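PDB 2VK2: ABC transporter periplasmic-binding protein YTFQ from Escherichia coli, which binds alpha- and beta-galactofuranose in the periplasm and serves as the solute-binding component of the YtfQRT-YjfF ABC transporter for this sugar. Local coordinates for residues E83-R91 / M251-Y262; Y101-E112 / M268-S277. One frame throughout, in Å; residues are numbered along the deposited sequence.

Contact 1 of 2, residues E83-R91 / M251-Y262. With GZL (beta-D-galactofuranose), chain B.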
loop_
_atom_site.group_PDB
_atom_site.type_symbol
_atom_site.label_atom_id
_atom_site.label_comp_id
_atom_site.label_asym_id
_atom_site.label_seq_id
_atom_site.Cartn_x
_atom_site.Cartn_y
_atom_site.Cartn_z
ATOM N N GLU A 83 5.314 24.758 -14.792
ATOM C CA GLU A 83 5.599 25.304 -13.465
ATOM C C GLU A 83 4.525 24.933 -12.438
ATOM O O GLU A 83 4.169 25.731 -11.573
ATOM C CB GLU A 83 5.816 26.824 -13.537
ATOM C CG GLU A 83 6.937 27.221 -14.494
ATOM C CD GLU A 83 7.136 28.720 -14.589
ATOM O OE1 GLU A 83 7.099 29.400 -13.542
ATOM O OE2 GLU A 83 7.340 29.214 -15.718
ATOM N N ILE A 84 4.033 23.700 -12.535
ATOM C CA ILE A 84 3.055 23.171 -11.593
ATOM C C ILE A 84 3.752 22.121 -10.727
ATOM O O ILE A 84 4.186 21.087 -11.245
ATOM C CB ILE A 84 1.857 22.538 -12.329
ATOM C CG1 ILE A 84 1.125 23.597 -13.160
ATOM C CG2 ILE A 84 0.891 21.889 -11.335
ATOM C CD1 ILE A 84 0.041 23.041 -14.050
ATOM N N PRO A 85 3.880 22.381 -9.411
ATOM C CA PRO A 85 4.572 21.427 -8.544
ATOM C C PRO A 85 3.829 20.100 -8.425
ATOM O O PRO A 85 2.594 20.078 -8.405
ATOM C CB PRO A 85 4.619 22.149 -7.193
ATOM C CG PRO A 85 3.482 23.092 -7.234
ATOM C CD PRO A 85 3.398 23.550 -8.654
ATOM N N VAL A 86 4.596 19.016 -8.356
ATOM C CA VAL A 86 4.053 17.663 -8.294
ATOM C C VAL A 86 4.468 16.997 -6.990
ATOM O O VAL A 86 5.629 17.068 -6.583
ATOM C CB VAL A 86 4.530 16.814 -9.491
ATOM C CG1 VAL A 86 4.125 15.349 -9.321
ATOM C CG2 VAL A 86 3.968 17.378 -10.785
ATOM N N PHE A 87 3.498 16.360 -6.335
ATOM C CA PHE A 87 3.724 15.638 -5.089
ATOM C C PHE A 87 3.298 14.193 -5.295
ATOM O O PHE A 87 2.210 13.931 -5.796
ATOM C CB PHE A 87 2.911 16.272 -3.956
ATOM C CG PHE A 87 3.230 17.724 -3.723
ATOM C CD1 PHE A 87 4.030 18.111 -2.657
ATOM C CD2 PHE A 87 2.741 18.702 -4.578
ATOM C CE1 PHE A 87 4.335 19.450 -2.447
ATOM C CE2 PHE A 87 3.043 20.038 -4.372
ATOM C CZ PHE A 87 3.841 20.412 -3.308
ATOM N N LEU A 88 4.172 13.262 -4.931
ATOM C CA LEU A 88 3.876 11.842 -5.077
ATOM C C LEU A 88 3.358 11.297 -3.753
ATOM O O LEU A 88 3.910 11.596 -2.699
ATOM C CB LEU A 88 5.122 11.075 -5.525
ATOM C CG LEU A 88 5.760 11.575 -6.826
ATOM C CD1 LEU A 88 7.002 10.759 -7.140
ATOM C CD2 LEU A 88 4.775 11.535 -7.985
ATOM N N LEU A 89 2.274 10.520 -3.833
ATOM C CA LEU A 89 1.639 9.908 -2.624
ATOM C C LEU A 89 1.664 8.406 -2.732
ATOM O O LEU A 89 1.269 7.842 -3.703
ATOM C CB LEU A 89 0.177 10.393 -2.515
ATOM C CG LEU A 89 -0.103 11.824 -2.003
ATOM C CD1 LEU A 89 0.570 12.968 -2.794
ATOM C CD2 LEU A 89 -1.625 11.995 -1.954
ATOM N N ASP A 90 2.166 7.838 -1.632
ATOM C CA ASP A 90 2.009 6.405 -1.268
ATOM C C ASP A 90 2.727 5.360 -2.135
ATOM O O ASP A 90 2.988 4.293 -1.672
ATOM C CB ASP A 90 0.513 6.062 -1.001
ATOM C CG ASP A 90 -0.275 5.691 -2.237
ATOM O OD1 ASP A 90 0.017 4.716 -2.879
ATOM O OD2 ASP A 90 -1.270 6.358 -2.515
ATOM N N ARG A 91 3.075 5.729 -3.354
ATOM C CA ARG A 91 4.066 4.957 -4.188
ATOM C C ARG A 91 5.109 5.921 -4.750
ATOM O O ARG A 91 4.874 7.072 -4.832
ATOM C CB ARG A 91 3.368 4.219 -5.325
ATOM C CG ARG A 91 2.253 3.238 -4.805
ATOM C CD ARG A 91 1.737 2.358 -5.903
ATOM N NE ARG A 91 0.622 1.512 -5.328
ATOM C CZ ARG A 91 -0.251 0.838 -6.040
ATOM N NH1 ARG A 91 -0.174 0.720 -7.342
ATOM N NH2 ARG A 91 -1.257 0.234 -5.445
ATOM N N MET A 251 -1.951 10.268 3.605
ATOM C CA MET A 251 -0.831 10.621 2.748
ATOM C C MET A 251 -0.999 12.033 2.200
ATOM O O MET A 251 -0.013 12.726 1.964
ATOM C CB MET A 251 -0.726 9.619 1.599
ATOM C CG MET A 251 -0.417 8.211 2.066
ATOM S SD MET A 251 1.284 8.054 2.621
ATOM C CE MET A 251 1.265 6.402 3.320
ATOM N N ALA A 252 -2.246 12.459 2.016
ATOM C CA ALA A 252 -2.528 13.778 1.448
ATOM C C ALA A 252 -2.189 14.920 2.407
ATOM O O ALA A 252 -1.732 15.979 1.970
ATOM C CB ALA A 252 -3.982 13.868 1.006
ATOM N N GLY A 253 -2.409 14.710 3.703
ATOM C CA GLY A 253 -2.137 15.736 4.709
ATOM C C GLY A 253 -0.737 16.320 4.629
ATOM O O GLY A 253 -0.575 17.531 4.455
ATOM N N PRO A 254 0.295 15.472 4.777
ATOM C CA PRO A 254 1.672 15.953 4.626
ATOM C C PRO A 254 1.973 16.599 3.265
ATOM O O PRO A 254 2.791 17.517 3.194
ATOM C CB PRO A 254 2.511 14.687 4.837
ATOM C CG PRO A 254 1.644 13.791 5.648
ATOM C CD PRO A 254 0.255 14.049 5.157
ATOM N N ALA A 255 1.319 16.141 2.200
ATOM C CA ALA A 255 1.486 16.763 0.885
ATOM C C ALA A 255 0.883 18.166 0.865
ATOM O O ALA A 255 1.504 19.104 0.362
ATOM C CB ALA A 255 0.874 15.899 -0.200
ATOM N N PHE A 256 -0.318 18.312 1.426
ATOM C CA PHE A 256 -0.935 19.635 1.567
ATOM C C PHE A 256 -0.088 20.554 2.452
ATOM O O PHE A 256 0.054 21.735 2.147
ATOM C CB PHE A 256 -2.348 19.543 2.158
ATOM C CG PHE A 256 -3.389 18.989 1.212
ATOM C CD1 PHE A 256 -3.557 19.516 -0.064
ATOM C CD2 PHE A 256 -4.236 17.967 1.624
ATOM C CE1 PHE A 256 -4.528 19.011 -0.920
ATOM C CE2 PHE A 256 -5.208 17.458 0.776
ATOM C CZ PHE A 256 -5.352 17.981 -0.500
ATOM N N ASP A 257 0.463 20.018 3.541
ATOM C CA ASP A 257 1.353 20.794 4.417
ATOM C C ASP A 257 2.518 21.378 3.622
ATOM O O ASP A 257 2.812 22.570 3.716
ATOM C CB ASP A 257 1.920 19.930 5.553
ATOM C CG ASP A 257 0.891 19.580 6.610
ATOM O OD1 ASP A 257 -0.094 20.324 6.766
ATOM O OD2 ASP A 257 1.085 18.558 7.300
ATOM N N ALA A 258 3.178 20.524 2.846
ATOM C CA ALA A 258 4.319 20.931 2.026
ATOM C C ALA A 258 3.912 21.939 0.954
ATOM O O ALA A 258 4.622 22.917 0.713
ATOM C CB ALA A 258 4.969 19.712 1.387
ATOM N N LEU A 259 2.768 21.701 0.315
ATOM C CA LEU A 259 2.258 22.603 -0.718
ATOM C C LEU A 259 1.979 23.997 -0.163
ATOM O O LEU A 259 2.387 24.995 -0.755
ATOM C CB LEU A 259 0.980 22.037 -1.350
ATOM C CG LEU A 259 0.245 22.936 -2.351
ATOM C CD1 LEU A 259 1.149 23.302 -3.520
ATOM C CD2 LEU A 259 -1.025 22.261 -2.841
ATOM N N GLU A 260 1.276 24.059 0.966
ATOM C CA GLU A 260 0.938 25.338 1.597
ATOM C C GLU A 260 2.185 26.141 1.948
ATOM O O GLU A 260 2.232 27.346 1.709
ATOM C CB GLU A 260 0.106 25.113 2.857
ATOM C CG GLU A 260 -1.321 24.671 2.590
ATOM C CD GLU A 260 -2.037 24.221 3.852
ATOM O OE1 GLU A 260 -1.436 24.289 4.948
ATOM O OE2 GLU A 260 -3.202 23.794 3.748
ATOM N N LYS A 261 3.182 25.470 2.519
ATOM C CA LYS A 261 4.450 26.117 2.865
ATOM C C LYS A 261 5.165 26.631 1.619
ATOM O O LYS A 261 5.695 27.740 1.615
ATOM C CB LYS A 261 5.366 25.155 3.628
ATOM C CG LYS A 261 4.935 24.892 5.059
ATOM C CD LYS A 261 5.899 23.953 5.765
ATOM N N TYR A 262 5.167 25.821 0.565
ATOM C CA TYR A 262 5.810 26.188 -0.694
ATOM C C TYR A 262 5.136 27.392 -1.354
ATOM O O TYR A 262 5.815 28.322 -1.788
ATOM C CB TYR A 262 5.812 24.991 -1.649
ATOM C CG TYR A 262 6.415 25.283 -3.003
ATOM C CD1 TYR A 262 7.763 25.607 -3.130
ATOM C CD2 TYR A 262 5.642 25.225 -4.158
ATOM C CE1 TYR A 262 8.323 25.874 -4.371
ATOM C CE2 TYR A 262 6.194 25.489 -5.406
ATOM C CZ TYR A 262 7.534 25.813 -5.504
ATOM O OH TYR A 262 8.086 26.074 -6.737
HETATM C C6 GZL B . 0.482 1.747 -0.179
HETATM C C5 GZL B . 0.024 1.370 -1.389
HETATM C C4 GZL B . -0.856 0.155 -1.620
HETATM C C3 GZL B . -1.567 -0.526 -0.482
HETATM C C2 GZL B . -2.827 -0.771 -0.812
HETATM O O6 GZL B . 1.273 2.815 -0.035
HETATM O O5 GZL B . 0.427 2.037 -2.476
HETATM O O4 GZL B . -1.924 0.482 -2.519
HETATM O O3 GZL B . -0.954 -0.893 0.638
HETATM C C1 GZL B . -3.139 -0.174 -2.138
HETATM O O2 GZL B . -3.760 -1.418 -0.112
HETATM O O1 GZL B . -3.480 -1.168 -3.099
#
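Phe-87 lays its ring against helix 252-265, over Ala-255, Ala-258 and Leu-259: CZ lies 3.7 Å from Leu-259 CA, while CE1 meets the methyl CB of Ala-258 at 3.9 Å. The ring and the Leu-259 side chain cross at about a right angle, and Leu-259 CD1 reaches Phe-87 CE2. Two residues on, on the same face of the strand, Leu-89 divides its two methyls, CD1 going to Ala-255 CB (3.9 Å) and CD2 to the backbone of Ala-252 at CA. Ala-252, Ala-255 and Ala-258 line the face of the helix turned to the strand; the two axes approach to 9.0 Å and run nearly antiparallel (162°). This is a helix laid on a parallel sheet, the Rossmann-like layering of a periplasmic binding protein lobe; Phe-63 of the neighbouring strand 61-64 also meets Phe-87. No hydrogen bond crosses between the segments. Packing thins toward Tyr-262, partly exposed, whose CE2 lies no nearer than 4.1 Å to Pro-85 CG. At the other end the strand runs out into the sugar site. Asp-90, its CB against Met-251 CG, accepts from the galactofuranose through OD1, 2.7 Å from O5, and through its backbone O, 2.8 Å from O6. Arg-91, extended from CG to NE, sends NE to the same O5 and NH2 to O4 (3.0 Å, 169° at the hydrogen), while Arg-17 forms a salt bridge with Asp-90 OD2.

Contact 2 of 2, residues Y101-E112 / M268-S277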
loop_
_atom_site.group_PDB
_atom_site.type_symbol
_atom_site.label_atom_id
_atom_site.label_comp_id
_atom_site.label_asym_id
_atom_site.label_seq_id
_atom_site.Cartn_x
_atom_site.Cartn_y
_atom_site.Cartn_z
ATOM N N TYR A 101 9.846 16.150 -9.313
ATOM C CA TYR A 101 8.759 16.206 -8.338
ATOM C C TYR A 101 9.269 16.804 -7.037
ATOM O O TYR A 101 10.475 16.835 -6.795
ATOM C CB TYR A 101 8.177 14.811 -8.098
ATOM C CG TYR A 101 9.159 13.840 -7.498
ATOM C CD1 TYR A 101 9.257 13.692 -6.119
ATOM C CD2 TYR A 101 10.001 13.080 -8.303
ATOM C CE1 TYR A 101 10.155 12.819 -5.554
ATOM C CE2 TYR A 101 10.907 12.192 -7.742
ATOM C CZ TYR A 101 10.977 12.070 -6.365
ATOM O OH TYR A 101 11.864 11.198 -5.781
ATOM N N MET A 102 8.346 17.260 -6.196
ATOM C CA MET A 102 8.695 17.955 -4.961
ATOM C C MET A 102 9.106 16.981 -3.865
ATOM O O MET A 102 10.194 17.086 -3.302
ATOM C CB MET A 102 7.507 18.788 -4.477
ATOM C CG MET A 102 7.086 19.878 -5.443
ATOM S SD MET A 102 8.240 21.257 -5.472
ATOM C CE MET A 102 7.700 22.134 -4.007
ATOM N N THR A 103 8.221 16.038 -3.561
ATOM C CA THR A 103 8.475 15.051 -2.525
ATOM C C THR A 103 7.629 13.819 -2.783
ATOM O O THR A 103 6.681 13.866 -3.572
ATOM C CB THR A 103 8.153 15.614 -1.118
ATOM O OG1 THR A 103 8.655 14.727 -0.111
ATOM C CG2 THR A 103 6.650 15.786 -0.923
ATOM N N THR A 104 8.002 12.721 -2.133
ATOM C CA THR A 104 7.166 11.529 -2.055
ATOM C C THR A 104 6.753 11.348 -0.601
ATOM O O THR A 104 7.610 11.255 0.278
ATOM C CB THR A 104 7.912 10.265 -2.518
ATOM O OG1 THR A 104 8.453 10.477 -3.826
ATOM C CG2 THR A 104 6.976 9.063 -2.557
ATOM N N VAL A 105 5.446 11.331 -0.352
ATOM C CA VAL A 105 4.913 11.004 0.966
ATOM C C VAL A 105 4.590 9.520 0.966
ATOM O O VAL A 105 3.786 9.060 0.160
ATOM C CB VAL A 105 3.643 11.806 1.289
ATOM C CG1 VAL A 105 3.169 11.493 2.709
ATOM C CG2 VAL A 105 3.895 13.298 1.123
ATOM N N THR A 106 5.226 8.763 1.851
ATOM C CA THR A 106 5.144 7.314 1.778
ATOM C C THR A 106 5.664 6.684 3.056
ATOM O O THR A 106 6.412 7.307 3.801
ATOM C CB THR A 106 5.970 6.793 0.566
ATOM O OG1 THR A 106 5.864 5.367 0.465
ATOM C CG2 THR A 106 7.439 7.188 0.697
ATOM N N ALA A 107 5.247 5.451 3.315
ATOM C CA ALA A 107 5.911 4.635 4.317
ATOM C C ALA A 107 7.248 4.147 3.763
ATOM O O ALA A 107 7.513 4.233 2.558
ATOM C CB ALA A 107 5.041 3.453 4.703
ATOM N N ASP A 108 8.094 3.659 4.662
ATOM C CA ASP A 108 9.256 2.871 4.282
ATOM C C ASP A 108 8.716 1.467 4.031
ATOM O O ASP A 108 8.456 0.712 4.966
ATOM C CB ASP A 108 10.294 2.892 5.405
ATOM C CG ASP A 108 11.520 2.048 5.106
ATOM O OD1 ASP A 108 11.488 1.220 4.169
ATOM O OD2 ASP A 108 12.524 2.213 5.833
ATOM N N ASN A 109 8.517 1.133 2.762
ATOM C CA ASN A 109 7.829 -0.102 2.397
ATOM C C ASN A 109 8.730 -1.325 2.521
ATOM O O ASN A 109 8.243 -2.441 2.703
ATOM C CB ASN A 109 7.238 0.024 0.995
ATOM C CG ASN A 109 6.343 1.237 0.858
ATOM O OD1 ASN A 109 5.309 1.343 1.520
ATOM N ND2 ASN A 109 6.743 2.166 0.008
ATOM N N ILE A 110 10.041 -1.113 2.443
ATOM C CA ILE A 110 10.996 -2.168 2.753
ATOM C C ILE A 110 10.850 -2.538 4.228
ATOM O O ILE A 110 10.761 -3.719 4.575
ATOM C CB ILE A 110 12.452 -1.749 2.437
ATOM C CG1 ILE A 110 12.606 -1.421 0.945
ATOM C CG2 ILE A 110 13.412 -2.858 2.838
ATOM C CD1 ILE A 110 13.998 -1.002 0.534
ATOM N N LEU A 111 10.798 -1.526 5.090
ATOM C CA LEU A 111 10.573 -1.741 6.521
ATOM C C LEU A 111 9.278 -2.501 6.800
ATOM O O LEU A 111 9.257 -3.391 7.641
ATOM C CB LEU A 111 10.562 -0.412 7.283
ATOM C CG LEU A 111 10.187 -0.485 8.768
ATOM C CD1 LEU A 111 11.215 -1.297 9.550
ATOM C CD2 LEU A 111 10.047 0.917 9.337
ATOM N N GLU A 112 8.198 -2.151 6.111
ATOM C CA GLU A 112 6.924 -2.847 6.302
ATOM C C GLU A 112 7.090 -4.348 6.077
ATOM O O GLU A 112 6.612 -5.156 6.875
ATOM C CB GLU A 112 5.862 -2.302 5.354
ATOM C CG GLU A 112 5.390 -0.890 5.664
ATOM C CD GLU A 112 4.464 -0.356 4.598
ATOM O OE1 GLU A 112 4.669 -0.706 3.419
ATOM O OE2 GLU A 112 3.529 0.403 4.928
ATOM N N MET A 268 10.908 24.603 0.024
ATOM C CA MET A 268 10.880 23.283 -0.602
ATOM C C MET A 268 10.861 22.202 0.475
ATOM O O MET A 268 11.558 22.321 1.485
ATOM C CB MET A 268 12.102 23.090 -1.505
ATOM C CG MET A 268 12.149 24.020 -2.713
ATOM S SD MET A 268 10.958 23.589 -3.998
ATOM C CE MET A 268 11.634 22.042 -4.595
ATOM N N PRO A 269 10.063 21.141 0.268
ATOM C CA PRO A 269 10.057 20.042 1.224
ATOM C C PRO A 269 11.275 19.144 1.050
ATOM O O PRO A 269 11.983 19.242 0.045
ATOM C CB PRO A 269 8.786 19.276 0.859
ATOM C CG PRO A 269 8.633 19.501 -0.599
ATOM C CD PRO A 269 9.131 20.899 -0.849
ATOM N N GLU A 270 11.509 18.271 2.024
ATOM C CA GLU A 270 12.492 17.208 1.864
ATOM C C GLU A 270 11.991 16.283 0.758
ATOM O O GLU A 270 10.783 16.172 0.538
ATOM C CB GLU A 270 12.686 16.431 3.171
ATOM C CG GLU A 270 13.190 17.269 4.350
ATOM C CD GLU A 270 14.563 17.883 4.122
ATOM O OE1 GLU A 270 15.367 17.312 3.355
ATOM O OE2 GLU A 270 14.841 18.943 4.722
ATOM N N LYS A 271 12.913 15.630 0.060
ATOM C CA LYS A 271 12.562 14.816 -1.103
ATOM C C LYS A 271 11.762 13.566 -0.723
ATOM O O LYS A 271 10.972 13.075 -1.522
ATOM C CB LYS A 271 13.826 14.421 -1.881
ATOM C CG LYS A 271 13.579 13.806 -3.268
ATOM C CD LYS A 271 12.806 14.719 -4.224
ATOM C CE LYS A 271 13.524 16.031 -4.483
ATOM N NZ LYS A 271 12.836 16.843 -5.523
ATOM N N LEU A 272 11.989 13.060 0.487
ATOM C CA LEU A 272 11.277 11.893 1.000
ATOM C C LEU A 272 10.619 12.254 2.325
ATOM O O LEU A 272 11.295 12.659 3.270
ATOM C CB LEU A 272 12.243 10.721 1.189
ATOM C CG LEU A 272 11.661 9.407 1.723
ATOM C CD1 LEU A 272 10.619 8.842 0.774
ATOM C CD2 LEU A 272 12.774 8.394 1.957
ATOM N N THR A 273 9.297 12.113 2.374
ATOM C CA THR A 273 8.514 12.397 3.570
ATOM C C THR A 273 7.940 11.081 4.091
ATOM O O THR A 273 6.948 10.578 3.570
ATOM C CB THR A 273 7.384 13.392 3.249
ATOM O OG1 THR A 273 7.942 14.567 2.643
ATOM C CG2 THR A 273 6.626 13.782 4.510
ATOM N N LEU A 274 8.582 10.517 5.109
ATOM C CA LEU A 274 8.208 9.195 5.610
ATOM C C LEU A 274 7.085 9.241 6.637
ATOM O O LEU A 274 7.052 10.118 7.500
ATOM C CB LEU A 274 9.415 8.475 6.219
ATOM C CG LEU A 274 10.474 7.957 5.245
ATOM C CD1 LEU A 274 11.621 7.324 6.015
ATOM C CD2 LEU A 274 9.882 6.958 4.263
ATOM N N THR A 275 6.170 8.283 6.527
ATOM C CA THR A 275 5.148 8.051 7.547
ATOM C C THR A 275 5.596 6.887 8.433
ATOM O O THR A 275 6.510 6.142 8.072
ATOM C CB THR A 275 3.787 7.736 6.910
ATOM O OG1 THR A 275 3.885 6.546 6.119
ATOM C CG2 THR A 275 3.334 8.890 6.019
ATOM N N LYS A 276 4.952 6.737 9.590
ATOM C CA LYS A 276 5.353 5.751 10.597
ATOM C C LYS A 276 4.716 4.381 10.359
ATOM O O LYS A 276 3.522 4.289 10.078
ATOM C CB LYS A 276 4.979 6.253 11.998
ATOM C CG LYS A 276 5.371 5.307 13.133
ATOM C CD LYS A 276 5.097 5.904 14.511
ATOM C CE LYS A 276 6.065 7.028 14.865
ATOM N NZ LYS A 276 7.491 6.605 14.803
ATOM N N SER A 277 5.522 3.327 10.499
ATOM C CA SER A 277 5.054 1.941 10.383
ATOM C C SER A 277 5.102 1.240 11.736
ATOM O O SER A 277 6.110 1.311 12.436
ATOM C CB SER A 277 5.929 1.163 9.401
ATOM O OG SER A 277 5.905 1.749 8.114
HETATM O O HOH W 1 11.239 10.857 -3.045
HETATM O O HOH W 2 11.652 19.436 -2.734
HETATM O O HOH W 3 7.569 3.711 7.451
HETATM O O HOH W 4 3.391 1.729 7.192
#
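Thr-103 OG1 donates to Glu-270 O at 2.7 Å and also lies 2.8 Å from Thr-273 OG1, gathering the loop before strand 272-274 and the strand itself onto one hydroxyl. It gets there because OG1 is anti to the backbone N (chi1 -169°). Lys-271 NZ binds Tyr-101 O at 2.7 Å, and also Lys-98 O; its chain, bent at chi2 and chi3, passes CD 3.5 Å from Tyr-101 CE1 and sets the ammonium over the ring face in a cation-pi contact. Beyond these, strands 103-106 and 272-274 pair in parallel, from Thr-104 N to Lys-271 O through to Thr-275 N to Thr-106 O (2.9 Å). Met-102 CE packs on Met-268 SD (3.6 Å) and Pro-269 CD, the two methionines crossing at about a right angle. At the far end Ser-277 OG meets Glu-112 CG and is joined to Glu-112 OE2 by a water; OE1 forms a salt bridge with the sugar-binding Arg-146. Asp-108 is the N-cap of helix 109-124, its OD1 accepting from Leu-111 N. Strand 272-274 is thus held at the sheet's edge by backbone pairing reinforced with side-chain and water bridges, and Glu-112 probably steadies Arg-146 for the sugar.

Contacts 1 and 2 have centres 11 Å apart on one six-stranded parallel sheet, where strands 86-89, 103-106 and 272-274 lie side by side in that order. Along the chain their segments alternate: 83-91, 101-112, 251-262, 268-277. Each contact therefore joins the early part of the chain to a late part that returns after some 155 to 160 residues, which include strands of the second sheet. The two meet directly: Asp-90 N lies 2.7 Å from Val-105 O, probably hydrogen-bonded, and Tyr-262 CE1 packs on Met-268 SD. Contact 1 covers the sheet with a helix and contact 2 adds its edge strand, both in the lobe that presents Asp-90 and Arg-91 to the sugar.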